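Local structure of cystathionine beta-lyases/cystathionine gamma-synthases (Corynebacterium glutamicum, 5X5H) at residues N264-A269 / M299-G304; K325-A330 / V336-E341. The protein probably makes L,L-cystathionine from O-succinyl-L-homoserine and L-cysteine, a step of methionine biosynthesis that uses pyridoxal 5'-phosphate. All coordinates share one frame; numbering follows the deposited sequence.

Interaction 1 (N264-A269 / M299-G304); sequences NAEKIA and MKRFGG
A salt bridge between Glu266 and Arg301 ties helix 254-273 to the loop that leads from helix 292-298 into strand 305-310. Arg301 NH2 donates to Glu266 OE2 at 2.9 Å. The acceptor lies near the guanidinium plane, yet the N-H comes in from above the carboxylate plane, 54° out of it. The two flat groups are turned 65° against each other. A bend of the arginine chain at chi3 (58°) helps bring NH2 over to the helix. Two waters also donate to Glu266 OE2. One accepts from Arg301 NE, 3.0 Å away. The other accepts from Phe302 N and so ties the carboxylate to the loop backbone. Three bonds thus grip this one oxygen. Arg301 also forms salt bridges with Asp259 (through NH1) and Asp263 (through NH2) of the same helix, so its charge is probably shared among three carboxylates. In the C-terminal part of this PLP-dependent fold, the helix lies against the five-stranded mixed sheet. Ala265 packs on the loop just before strand 305-310. Its CB sits 3.4 Å from Gly303 O and 3.9 Å from Gly304 CA, and it also touches Ile306 on that strand. Gly303 O takes a hydrogen bond from Tyr283 OH.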
# COMPACT_ATOMS: atom_id res chain seq x y z
N ASN A 264 26.84 17.15 2.64
CA ASN A 264 26.14 18.37 2.37
C ASN A 264 26.15 19.25 3.63
O ASN A 264 26.38 20.46 3.51
CB ASN A 264 24.71 18.07 1.97
CG ASN A 264 24.62 17.64 0.50
OD1 ASN A 264 25.54 17.71 -0.29
ND2 ASN A 264 23.34 17.23 0.11
N ALA A 265 25.84 18.69 4.76
CA ALA A 265 25.75 19.51 5.99
C ALA A 265 27.15 20.12 6.31
O ALA A 265 27.14 21.28 6.77
CB ALA A 265 25.23 18.73 7.14
N GLU A 266 28.22 19.37 6.15
CA GLU A 266 29.57 19.95 6.42
C GLU A 266 29.74 21.20 5.55
O GLU A 266 30.23 22.25 6.10
CB GLU A 266 30.64 18.94 6.10
CG GLU A 266 30.74 17.79 7.05
CD GLU A 266 31.59 16.61 6.53
OE1 GLU A 266 32.20 16.73 5.41
OE2 GLU A 266 31.73 15.59 7.24
N LYS A 267 29.33 21.21 4.33
CA LYS A 267 29.55 22.33 3.44
C LYS A 267 28.64 23.45 3.77
O LYS A 267 29.00 24.65 3.76
CB LYS A 267 29.45 21.95 1.97
CG LYS A 267 30.53 20.99 1.57
CD LYS A 267 30.34 20.45 0.19
CE LYS A 267 31.22 19.30 -0.12
NZ LYS A 267 30.74 18.71 -1.39
N ILE A 268 27.37 23.22 4.06
CA ILE A 268 26.45 24.29 4.45
C ILE A 268 26.87 24.90 5.80
O ILE A 268 26.80 26.16 5.97
CB ILE A 268 25.00 23.79 4.53
CG1 ILE A 268 24.55 23.29 3.15
CG2 ILE A 268 24.06 24.88 5.15
CD1 ILE A 268 24.37 24.39 2.16
N ALA A 269 27.30 24.11 6.78
CA ALA A 269 27.73 24.65 8.06
C ALA A 269 28.95 25.59 7.81
O ALA A 269 29.02 26.65 8.44
CB ALA A 269 28.12 23.55 8.98
N MET A 299 31.10 9.41 17.24
CA MET A 299 30.31 9.49 16.03
C MET A 299 31.24 9.27 14.82
O MET A 299 32.37 9.86 14.75
CB MET A 299 29.67 10.81 15.86
CG MET A 299 28.73 11.26 17.00
SD MET A 299 27.92 12.83 16.77
CE MET A 299 26.79 12.39 15.40
N LYS A 300 30.82 8.49 13.80
CA LYS A 300 31.57 8.28 12.62
C LYS A 300 31.66 9.52 11.76
O LYS A 300 32.72 9.79 11.14
CB LYS A 300 30.91 7.17 11.78
CG LYS A 300 31.57 6.78 10.46
CD LYS A 300 30.79 5.75 9.63
CE LYS A 300 31.77 5.19 8.59
NZ LYS A 300 30.99 4.38 7.63
N ARG A 301 30.57 10.28 11.72
CA ARG A 301 30.48 11.56 11.04
C ARG A 301 29.54 12.40 11.91
O ARG A 301 28.96 11.93 12.84
CB ARG A 301 29.98 11.48 9.60
CG ARG A 301 30.87 10.50 8.81
CD ARG A 301 30.73 10.56 7.35
NE ARG A 301 31.04 11.91 6.83
CZ ARG A 301 30.70 12.29 5.65
NH1 ARG A 301 30.10 11.49 4.82
NH2 ARG A 301 30.97 13.52 5.29
N PHE A 302 29.33 13.65 11.53
CA PHE A 302 28.69 14.61 12.47
C PHE A 302 27.28 14.95 12.16
O PHE A 302 26.64 15.78 12.83
CB PHE A 302 29.59 15.88 12.49
CG PHE A 302 30.93 15.59 13.00
CD1 PHE A 302 31.16 15.39 14.31
CD2 PHE A 302 31.98 15.58 12.13
CE1 PHE A 302 32.47 15.20 14.84
CE2 PHE A 302 33.28 15.41 12.62
CZ PHE A 302 33.50 15.21 13.95
N GLY A 303 26.69 14.28 11.14
CA GLY A 303 25.28 14.29 10.93
C GLY A 303 24.79 15.27 9.87
O GLY A 303 25.52 16.06 9.23
N GLY A 304 23.51 15.20 9.60
CA GLY A 304 22.85 16.04 8.66
C GLY A 304 22.11 17.27 9.14
O GLY A 304 21.53 18.01 8.34
O HOH W 1 29.79 15.09 9.08
O HOH W 2 33.05 13.49 8.46

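Interaction 2 (K325-A330 / V336-E341)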
# COMPACT_ATOMS: atom_id res chain seq x y z
N LYS A 325 13.65 28.65 -1.02
CA LYS A 325 12.81 28.17 -2.07
C LYS A 325 13.02 26.71 -2.42
O LYS A 325 12.26 26.20 -3.24
CB LYS A 325 13.07 28.99 -3.31
CG LYS A 325 12.70 30.46 -3.14
CD LYS A 325 12.86 31.22 -4.43
CE LYS A 325 12.03 30.67 -5.60
NZ LYS A 325 10.54 30.66 -5.37
N LEU A 326 14.07 26.09 -1.92
CA LEU A 326 14.29 24.63 -2.12
C LEU A 326 14.10 23.93 -0.82
O LEU A 326 13.37 22.94 -0.75
CB LEU A 326 15.70 24.45 -2.68
CG LEU A 326 16.15 23.02 -2.87
CD1 LEU A 326 15.20 22.27 -3.77
CD2 LEU A 326 17.53 23.07 -3.53
N ILE A 327 14.71 24.43 0.25
CA ILE A 327 14.51 23.95 1.58
C ILE A 327 13.12 24.32 2.03
O ILE A 327 12.75 25.52 1.95
CB ILE A 327 15.55 24.49 2.57
CG1 ILE A 327 16.99 24.23 2.04
CG2 ILE A 327 15.47 23.90 3.96
CD1 ILE A 327 18.07 24.92 2.84
N CYS A 328 12.33 23.35 2.47
CA CYS A 328 10.95 23.62 2.79
C CYS A 328 10.72 23.82 4.26
O CYS A 328 11.13 23.10 5.12
CB CYS A 328 10.15 22.39 2.32
SG CYS A 328 8.33 22.58 2.42
N LEU A 329 9.87 24.84 4.54
CA LEU A 329 9.35 25.14 5.90
C LEU A 329 8.32 24.10 6.33
O LEU A 329 7.20 24.10 5.83
CB LEU A 329 8.77 26.54 5.93
CG LEU A 329 8.40 26.92 7.35
CD1 LEU A 329 9.45 27.02 8.39
CD2 LEU A 329 7.70 28.31 7.29
N ALA A 330 8.74 23.27 7.24
CA ALA A 330 7.92 22.16 7.73
C ALA A 330 8.53 21.57 8.92
O ALA A 330 9.77 21.67 9.15
CB ALA A 330 7.80 21.07 6.61
N VAL A 336 15.00 12.62 2.67
CA VAL A 336 15.85 12.95 1.52
C VAL A 336 15.69 14.41 1.14
O VAL A 336 16.67 15.02 0.64
CB VAL A 336 15.59 12.06 0.31
CG1 VAL A 336 16.03 10.63 0.58
CG2 VAL A 336 14.15 12.12 -0.16
N GLU A 337 14.54 15.01 1.35
CA GLU A 337 14.30 16.45 1.07
C GLU A 337 14.77 17.29 2.25
O GLU A 337 14.60 16.94 3.45
CB GLU A 337 12.83 16.65 0.80
CG GLU A 337 11.86 16.68 1.98
CD GLU A 337 11.65 15.38 2.78
OE1 GLU A 337 11.87 14.23 2.19
OE2 GLU A 337 11.26 15.49 3.98
N SER A 338 15.30 18.45 1.89
CA SER A 338 15.73 19.42 2.96
C SER A 338 14.53 20.19 3.54
O SER A 338 13.64 20.62 2.84
CB SER A 338 16.67 20.45 2.30
OG SER A 338 17.92 19.86 1.94
N LEU A 339 14.60 20.32 4.86
CA LEU A 339 13.55 21.01 5.62
C LEU A 339 14.18 22.01 6.56
O LEU A 339 15.29 21.83 7.01
CB LEU A 339 12.69 20.00 6.41
CG LEU A 339 12.00 18.85 5.68
CD1 LEU A 339 11.26 18.00 6.76
CD2 LEU A 339 11.07 19.35 4.64
N LEU A 340 13.37 23.00 6.93
CA LEU A 340 13.79 23.87 8.04
C LEU A 340 12.57 24.29 8.90
O LEU A 340 11.45 24.22 8.43
CB LEU A 340 14.63 25.10 7.63
CG LEU A 340 13.87 26.26 6.99
CD1 LEU A 340 14.91 27.33 6.60
CD2 LEU A 340 13.05 26.07 5.82
N GLU A 341 12.88 24.68 10.13
CA GLU A 341 11.79 25.11 11.04
C GLU A 341 12.35 26.06 12.07
O GLU A 341 13.53 26.24 12.21
CB GLU A 341 11.13 23.91 11.68
CG GLU A 341 12.04 23.14 12.63
CD GLU A 341 11.52 22.89 14.04
OE1 GLU A 341 10.45 23.30 14.37
OE2 GLU A 341 12.22 22.20 14.81
O HOH W 3 12.54 20.50 0.30
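The backbone of Cys328 bonds to Ser338 and Leu340, on either side of its register partner Leu339, and so joins strand 328-329 to 339-341. Cys328 N donates to Ser338 O at 3.1 Å, almost straight at 174°. Cys328 O accepts from Leu340 N at 2.9 Å, with the donor well above the carbonyl plane. Next along, Ala330 N gives its hydrogen to Leu340 O at 3.1 Å. This is a parallel ladder at the edge of the five-stranded mixed sheet, where 328-329 is the outermost strand within the chain. The Leu329 backbone is hydrogen-bonded to a third subunit, beyond this chain's edge. Strand 362-366 pairs with the other edge of 339-341 through Leu339 and Glu341. Three acceptors have further contacts. Ser338 O takes a hydrogen from a water that also donates to Leu326 O. CA-H...O contacts reach Cys328 O from Leu339 CA and Leu340 O from Leu329 CA. The Ser338 hydroxyl is bonded to Glu370 and Gly368 N. Glu341 OE2 is held by Arg364 and Thr347. On one face, with CG of Leu340 between backbone N and carbonyl carbon (chi1 76°), its CD2 lies 3.7 Å from Ile327 CG2 and 3.6 Å from Cys328 C. On the other face, Leu339 CD2 packs against Cys328 CB at 3.9 Å and Ala330 CB at 4.2 Å. Ile28 of a second subunit and Thr37 of the third pack on Leu339.

In the fold
Interaction 1 closes in the chain before interaction 2 opens. Their centres are about 17 Å apart, and their nearest atoms come within about 6 Å without touching. Both belong to the five-stranded sheet region. Interaction 1 leads into strand 305-310, and interaction 2 forms the far edge, with strand 362-366 between. Residues 368-370 are met by both contacts: the carbonyls of Gly368 and Glu370 by Asn264 ND2 of interaction 1, and other polar atoms of the same two residues by Ser338 of interaction 2. Of the pocket residues, Lys204 has its side chain about 11 Å from Gly304, and Asn154 about 5 Å from the Glu341 side chain. Gly304 is about 12 Å from bound pyridoxal phosphate.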